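Local coordinates for putative lipase/esterase (Lactobacillus plantarum WCFS1, PDB 3BXP), which probably hydrolyses carboxylic ester bonds, as a putative lipase or carboxylesterase of the alpha/beta-hydrolase superfamily, at residues A12-Q17 with N72-V77; L160-P165 with P207-K212. All coordinates share one frame; numbering follows the deposited sequence.

Interaction 1 of 2, residues A12-Q17 with N72-V77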
loop_
_atom_site.group_PDB
_atom_site.type_symbol
_atom_site.label_atom_id
_atom_site.label_comp_id
_atom_site.label_asym_id
_atom_site.label_seq_id
_atom_site.Cartn_x
_atom_site.Cartn_y
_atom_site.Cartn_z
ATOM N N ALA B 12 24.493 20.330 19.030
ATOM C CA ALA B 12 23.492 21.331 19.425
ATOM C C ALA B 12 23.239 21.294 20.930
ATOM O O ALA B 12 22.183 21.716 21.393
ATOM C CB ALA B 12 22.195 21.129 18.647
ATOM N N ALA B 13 24.236 20.821 21.677
ATOM C CA ALA B 13 24.191 20.776 23.138
ATOM C C ALA B 13 23.080 19.865 23.601
ATOM O O ALA B 13 22.553 20.014 24.696
ATOM C CB ALA B 13 24.010 22.199 23.759
ATOM N N HIS B 14 22.723 18.902 22.768
ATOM C CA HIS B 14 21.716 17.887 23.155
ATOM C C HIS B 14 22.304 16.524 22.866
ATOM O O HIS B 14 22.149 15.980 21.758
ATOM C CB HIS B 14 20.425 18.066 22.358
ATOM C CG HIS B 14 19.573 19.208 22.846
ATOM N ND1 HIS B 14 19.899 20.518 22.621
ATOM C CD2 HIS B 14 18.410 19.212 23.530
ATOM C CE1 HIS B 14 19.000 21.301 23.198
ATOM N NE2 HIS B 14 18.058 20.530 23.729
ATOM N N PRO B 15 23.012 15.955 23.853
ATOM C CA PRO B 15 23.643 14.643 23.694
ATOM C C PRO B 15 22.636 13.561 23.461
ATOM O O PRO B 15 21.475 13.710 23.852
ATOM C CB PRO B 15 24.315 14.419 25.045
ATOM C CG PRO B 15 24.541 15.772 25.563
ATOM C CD PRO B 15 23.370 16.576 25.145
ATOM N N PHE B 16 23.070 12.489 22.812
ATOM C CA PHE B 16 22.190 11.385 22.453
ATOM C C PHE B 16 22.979 10.116 22.284
ATOM O O PHE B 16 24.171 10.150 21.954
ATOM C CB PHE B 16 21.430 11.657 21.161
ATOM C CG PHE B 16 22.316 11.894 19.965
ATOM C CD1 PHE B 16 22.943 13.119 19.789
ATOM C CD2 PHE B 16 22.501 10.901 18.996
ATOM C CE1 PHE B 16 23.752 13.351 18.706
ATOM C CE2 PHE B 16 23.323 11.151 17.908
ATOM C CZ PHE B 16 23.929 12.357 17.749
ATOM N N GLN B 17 22.318 8.991 22.505
ATOM C CA GLN B 17 22.984 7.707 22.408
ATOM C C GLN B 17 22.645 6.908 21.171
ATOM O O GLN B 17 21.497 6.782 20.736
ATOM C CB GLN B 17 22.745 6.887 23.654
ATOM C CG GLN B 17 23.516 7.461 24.844
ATOM C CD GLN B 17 23.124 6.802 26.122
ATOM O OE1 GLN B 17 21.993 6.343 26.256
ATOM N NE2 GLN B 17 24.050 6.745 27.079
ATOM N N ASN B 72 18.928 6.882 19.270
ATOM C CA ASN B 72 18.010 7.239 20.319
ATOM C C ASN B 72 17.827 8.751 20.388
ATOM O O ASN B 72 18.455 9.394 21.145
ATOM C CB ASN B 72 18.530 6.675 21.641
ATOM C CG ASN B 72 18.107 5.207 21.908
ATOM O OD1 ASN B 72 17.478 4.526 21.095
ATOM N ND2 ASN B 72 18.417 4.748 23.109
ATOM N N TYR B 73 16.968 9.263 19.536
ATOM C CA TYR B 73 16.789 10.711 19.296
ATOM C C TYR B 73 16.117 11.363 20.518
ATOM O O TYR B 73 15.503 10.712 21.373
ATOM C CB TYR B 73 16.007 10.932 17.977
ATOM C CG TYR B 73 14.707 10.186 18.040
ATOM C CD1 TYR B 73 13.643 10.715 18.746
ATOM C CD2 TYR B 73 14.550 8.919 17.453
ATOM C CE1 TYR B 73 12.429 10.024 18.889
ATOM C CE2 TYR B 73 13.346 8.201 17.606
ATOM C CZ TYR B 73 12.301 8.750 18.326
ATOM O OH TYR B 73 11.131 8.021 18.501
ATOM N N GLN B 74 16.207 12.683 20.563
ATOM C CA GLN B 74 15.630 13.465 21.648
ATOM C C GLN B 74 14.188 13.105 21.961
ATOM O O GLN B 74 13.309 13.112 21.081
ATOM C CB GLN B 74 15.682 14.932 21.236
ATOM C CG GLN B 74 15.357 15.892 22.284
ATOM C CD GLN B 74 16.316 15.822 23.426
ATOM O OE1 GLN B 74 17.512 15.996 23.243
ATOM N NE2 GLN B 74 15.806 15.566 24.625
ATOM N N LEU B 75 13.907 12.967 23.251
ATOM C CA LEU B 75 12.545 12.712 23.725
ATOM C C LEU B 75 12.071 13.925 24.526
ATOM O O LEU B 75 12.838 14.885 24.771
ATOM C CB LEU B 75 12.527 11.509 24.666
ATOM C CG LEU B 75 13.038 10.209 24.080
ATOM C CD1 LEU B 75 13.106 9.136 25.165
ATOM C CD2 LEU B 75 12.140 9.855 22.873
ATOM N N ILE B 76 10.816 13.863 24.955
ATOM C CA ILE B 76 10.213 15.016 25.668
ATOM C C ILE B 76 10.561 14.939 27.159
ATOM O O ILE B 76 10.202 15.795 27.908
ATOM C CB ILE B 76 8.663 15.161 25.448
ATOM C CG1 ILE B 76 7.875 13.988 26.019
ATOM C CG2 ILE B 76 8.279 15.330 24.000
ATOM C CD1 ILE B 76 6.393 14.339 26.181
ATOM N N VAL B 77 11.246 13.880 27.561
ATOM C CA VAL B 77 11.589 13.651 28.986
ATOM C C VAL B 77 12.222 14.874 29.600
ATOM O O VAL B 77 13.004 15.574 28.959
ATOM C CB VAL B 77 12.536 12.429 29.152
ATOM C CG1 VAL B 77 11.870 11.177 28.549
ATOM C CG2 VAL B 77 13.897 12.732 28.534
HETATM O O HOH W 1 19.782 15.703 24.620
HETATM O O HOH W 2 19.652 9.439 23.627
HETATM O O HOH W 3 19.245 5.923 25.359
#
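Gln17 and Asn72 meet where two neighbouring antiparallel strands of the central sheet, 16-23 and 67-72, part company, and beyond them the contact becomes a water-bridged seam between two loops. One direct hydrogen bond spans the gap: Asn72 N donates to Gln17 O at 3.0 Å, nearly in line with the carbonyl (C=O...N angle 168°). Asn72 CB packs close against the same oxygen. A water accepts from Gln17 N and donates to Asn72 O, while Phe16 CB lies 3.7 Å from Asn72 O. A second water would join the side chains Gln17 OE1 and Asn72 ND2, but this link is doubtful, since Gln17 adopts two conformers and only one of them is described here.

Farther along, Gln74 brings OE1 to the edge of the His14 ring, 3.4 Å from His14 CD2, with amide and ring planes 86° apart. The bend in the Gln74 chain at chi2 (62°) points its amide this way, and NE2 is fixed by an in-plane bond to a lone pair of Leu75 O. A further water links Gln74 OE1 to Pro15 O. The imidazole is steadied from its own loop by His14 ND1 bonding to Ala12 O at 2.9 Å, and it stacks on Trp85.

With two well-placed waters supplementing a single direct bond, the diverging chains remain joined mainly through polar groups, and Gln74 OE1 accepts from a water while lying against the imidazole edge.

Interaction 2 of 2, residues L160-P165 with P207-K212. With PGR (R-1,2-propanediol), chain K.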
loop_
_atom_site.group_PDB
_atom_site.type_symbol
_atom_site.label_atom_id
_atom_site.label_comp_id
_atom_site.label_asym_id
_atom_site.label_seq_id
_atom_site.Cartn_x
_atom_site.Cartn_y
_atom_site.Cartn_z
ATOM N N LEU B 160 1.183 15.530 13.425
ATOM C CA LEU B 160 0.949 15.654 14.861
ATOM C C LEU B 160 -0.409 16.240 15.193
ATOM O O LEU B 160 -0.739 16.396 16.365
ATOM C CB LEU B 160 2.075 16.469 15.553
ATOM C CG LEU B 160 3.487 15.903 15.418
ATOM C CD1 LEU B 160 4.482 16.770 16.217
ATOM C CD2 LEU B 160 3.543 14.466 15.898
ATOM N N THR B 161 -1.192 16.528 14.149
ATOM C CA THR B 161 -2.569 16.962 14.310
ATOM C C THR B 161 -3.564 15.861 13.960
ATOM O O THR B 161 -4.757 16.045 14.099
ATOM C CB THR B 161 -2.914 18.177 13.444
ATOM O OG1 THR B 161 -2.990 17.781 12.063
ATOM C CG2 THR B 161 -1.897 19.355 13.631
ATOM N N ALA B 162 -3.072 14.708 13.537
ATOM C CA ALA B 162 -3.924 13.652 12.964
ATOM C C ALA B 162 -4.402 12.566 13.968
ATOM O O ALA B 162 -4.879 11.492 13.572
ATOM C CB ALA B 162 -3.217 13.004 11.754
ATOM N N GLY B 163 -4.277 12.827 15.264
ATOM C CA GLY B 163 -4.783 11.887 16.263
ATOM C C GLY B 163 -3.785 11.459 17.314
ATOM O O GLY B 163 -4.169 11.092 18.433
ATOM N N PHE B 164 -2.513 11.419 16.937
ATOM C CA PHE B 164 -1.444 11.241 17.906
ATOM C C PHE B 164 -0.481 12.382 17.777
ATOM O O PHE B 164 0.057 12.582 16.677
ATOM C CB PHE B 164 -0.639 9.938 17.717
ATOM C CG PHE B 164 0.485 9.836 18.700
ATOM C CD1 PHE B 164 0.279 9.237 19.924
ATOM C CD2 PHE B 164 1.716 10.443 18.445
ATOM C CE1 PHE B 164 1.294 9.202 20.872
ATOM C CE2 PHE B 164 2.731 10.415 19.393
ATOM C CZ PHE B 164 2.516 9.794 20.595
ATOM N N PRO B 165 -0.218 13.105 18.898
ATOM C CA PRO B 165 -0.749 12.811 20.240
ATOM C C PRO B 165 -2.195 13.261 20.377
ATOM O O PRO B 165 -2.735 13.858 19.452
ATOM C CB PRO B 165 0.121 13.669 21.159
ATOM C CG PRO B 165 0.497 14.829 20.304
ATOM C CD PRO B 165 0.638 14.302 18.913
ATOM N N PRO B 207 -3.838 5.168 10.927
ATOM C CA PRO B 207 -3.323 4.910 9.590
ATOM C C PRO B 207 -3.384 6.105 8.650
ATOM O O PRO B 207 -2.658 6.142 7.655
ATOM C CB PRO B 207 -4.191 3.748 9.090
ATOM C CG PRO B 207 -4.605 3.077 10.253
ATOM C CD PRO B 207 -4.824 4.143 11.298
ATOM N N ILE B 208 -4.199 7.106 9.001
ATOM C CA ILE B 208 -4.268 8.294 8.184
ATOM C C ILE B 208 -2.892 8.941 8.044
ATOM O O ILE B 208 -2.621 9.706 7.107
ATOM C CB ILE B 208 -5.273 9.310 8.775
ATOM C CG1 ILE B 208 -5.642 10.361 7.744
ATOM C CG2 ILE B 208 -4.742 9.874 10.038
ATOM C CD1 ILE B 208 -6.407 9.852 6.492
ATOM N N ASN B 209 -2.014 8.677 8.991
ATOM C CA ASN B 209 -0.674 9.234 8.952
ATOM C C ASN B 209 0.070 8.755 7.704
ATOM O O ASN B 209 0.668 9.524 6.966
ATOM C CB ASN B 209 0.112 8.825 10.210
ATOM C CG ASN B 209 -0.217 9.701 11.423
ATOM O OD1 ASN B 209 0.253 10.808 11.522
ATOM N ND2 ASN B 209 -0.966 9.135 12.391
ATOM N N SER B 210 0.110 7.444 7.500
ATOM C CA SER B 210 0.866 6.950 6.348
ATOM C C SER B 210 0.185 7.375 5.037
ATOM O O SER B 210 0.860 7.635 4.046
ATOM C CB SER B 210 1.117 5.437 6.428
ATOM O OG SER B 210 -0.094 4.705 6.544
ATOM N N LEU B 211 -1.142 7.389 5.025
ATOM C CA LEU B 211 -1.899 7.784 3.825
ATOM C C LEU B 211 -1.510 9.214 3.455
ATOM O O LEU B 211 -1.353 9.559 2.308
ATOM C CB LEU B 211 -3.412 7.719 4.106
ATOM C CG LEU B 211 -3.979 6.308 4.181
ATOM C CD1 LEU B 211 -5.348 6.318 4.866
ATOM C CD2 LEU B 211 -4.094 5.653 2.757
ATOM N N LYS B 212 -1.362 10.048 4.462
ATOM C CA LYS B 212 -1.006 11.466 4.242
ATOM C C LYS B 212 0.408 11.591 3.624
ATOM O O LYS B 212 0.602 12.322 2.643
ATOM C CB LYS B 212 -1.068 12.254 5.553
ATOM C CG LYS B 212 -2.442 12.568 6.023
ATOM C CD LYS B 212 -2.456 13.037 7.485
ATOM C CE LYS B 212 -3.734 13.734 7.903
ATOM N NZ LYS B 212 -3.662 15.245 7.626
HETATM C C1 PGR K . -7.430 6.000 9.358
HETATM C C2 PGR K . -8.722 6.576 8.768
HETATM C C3 PGR K . -9.922 6.301 9.680
HETATM O O1 PGR K . -6.822 6.759 10.448
HETATM O O2 PGR K . -8.720 7.993 8.477
HETATM O O HOH W 4 -4.609 15.924 10.700
HETATM O O HOH W 5 -0.777 11.408 14.493
#
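Ala162 points its methyl into the first turn of helix 208-219, where Ile208, Asn209 and Lys212 meet it. Ile208 CG2 is 3.9 Å from Ala162 CB, the Lys212 CE methylene is 4.0 Å away from it, and Asn209 OD1 lies at 4.1 Å. Ile208 has CG1 anti to its backbone N (chi1 -164°), which sets CG2 toward the alanine; CB and CD1 lie beside a propanediol, probably from the crystallisation liquor. The diol O1 accepts a weak bond from Ile208 N, and the diol is also hydrogen-bonded to Gln215 NE2 of the second subunit. Replacing Ile208 with a glycine would probably open a gap beside the Ala162 methyl.

Lys212 runs extended past the methyl before turning at chi4 (-89°), which carries NZ to a salt bridge with Asp159. A water donating to Thr161 OG1 also accepts a weak bond from NZ, and Thr161 OG1 bonds to Asp159 as well. On Asn209, OD1 accepts from the backbone N of Ile158 and Asp159, while ND2 donates to Pro206 O and to a water 3.1 Å away. That water accepts from Phe164 N too, at 3.0 Å.

A small apolar contact is thus framed by polar links: the loop 160-165 is tied to the helix through water and through Asp159, and the buried asparagine amide has partners for both its oxygen and its nitrogen.

In the fold
Neither contact belongs to the deep core: both are partly buried and lie some 16 to 17 Å from the centre of the chain, with their own centres 24 Å apart. They share no helix or strand, and their nearest atoms stay about 8 Å from each other. Interaction 1 lies where two sheet strands end, with one backbone bond and waters between them; interaction 2 sets a loop on a helix, so side chains do the touching, with a methyl at the middle and Lys212 reaching out to Asp159, just beyond the loop segment. Interaction 2 also adjoins the second subunit, whereas interaction 1 is touched by no other chain of the assembly. Water is common to both.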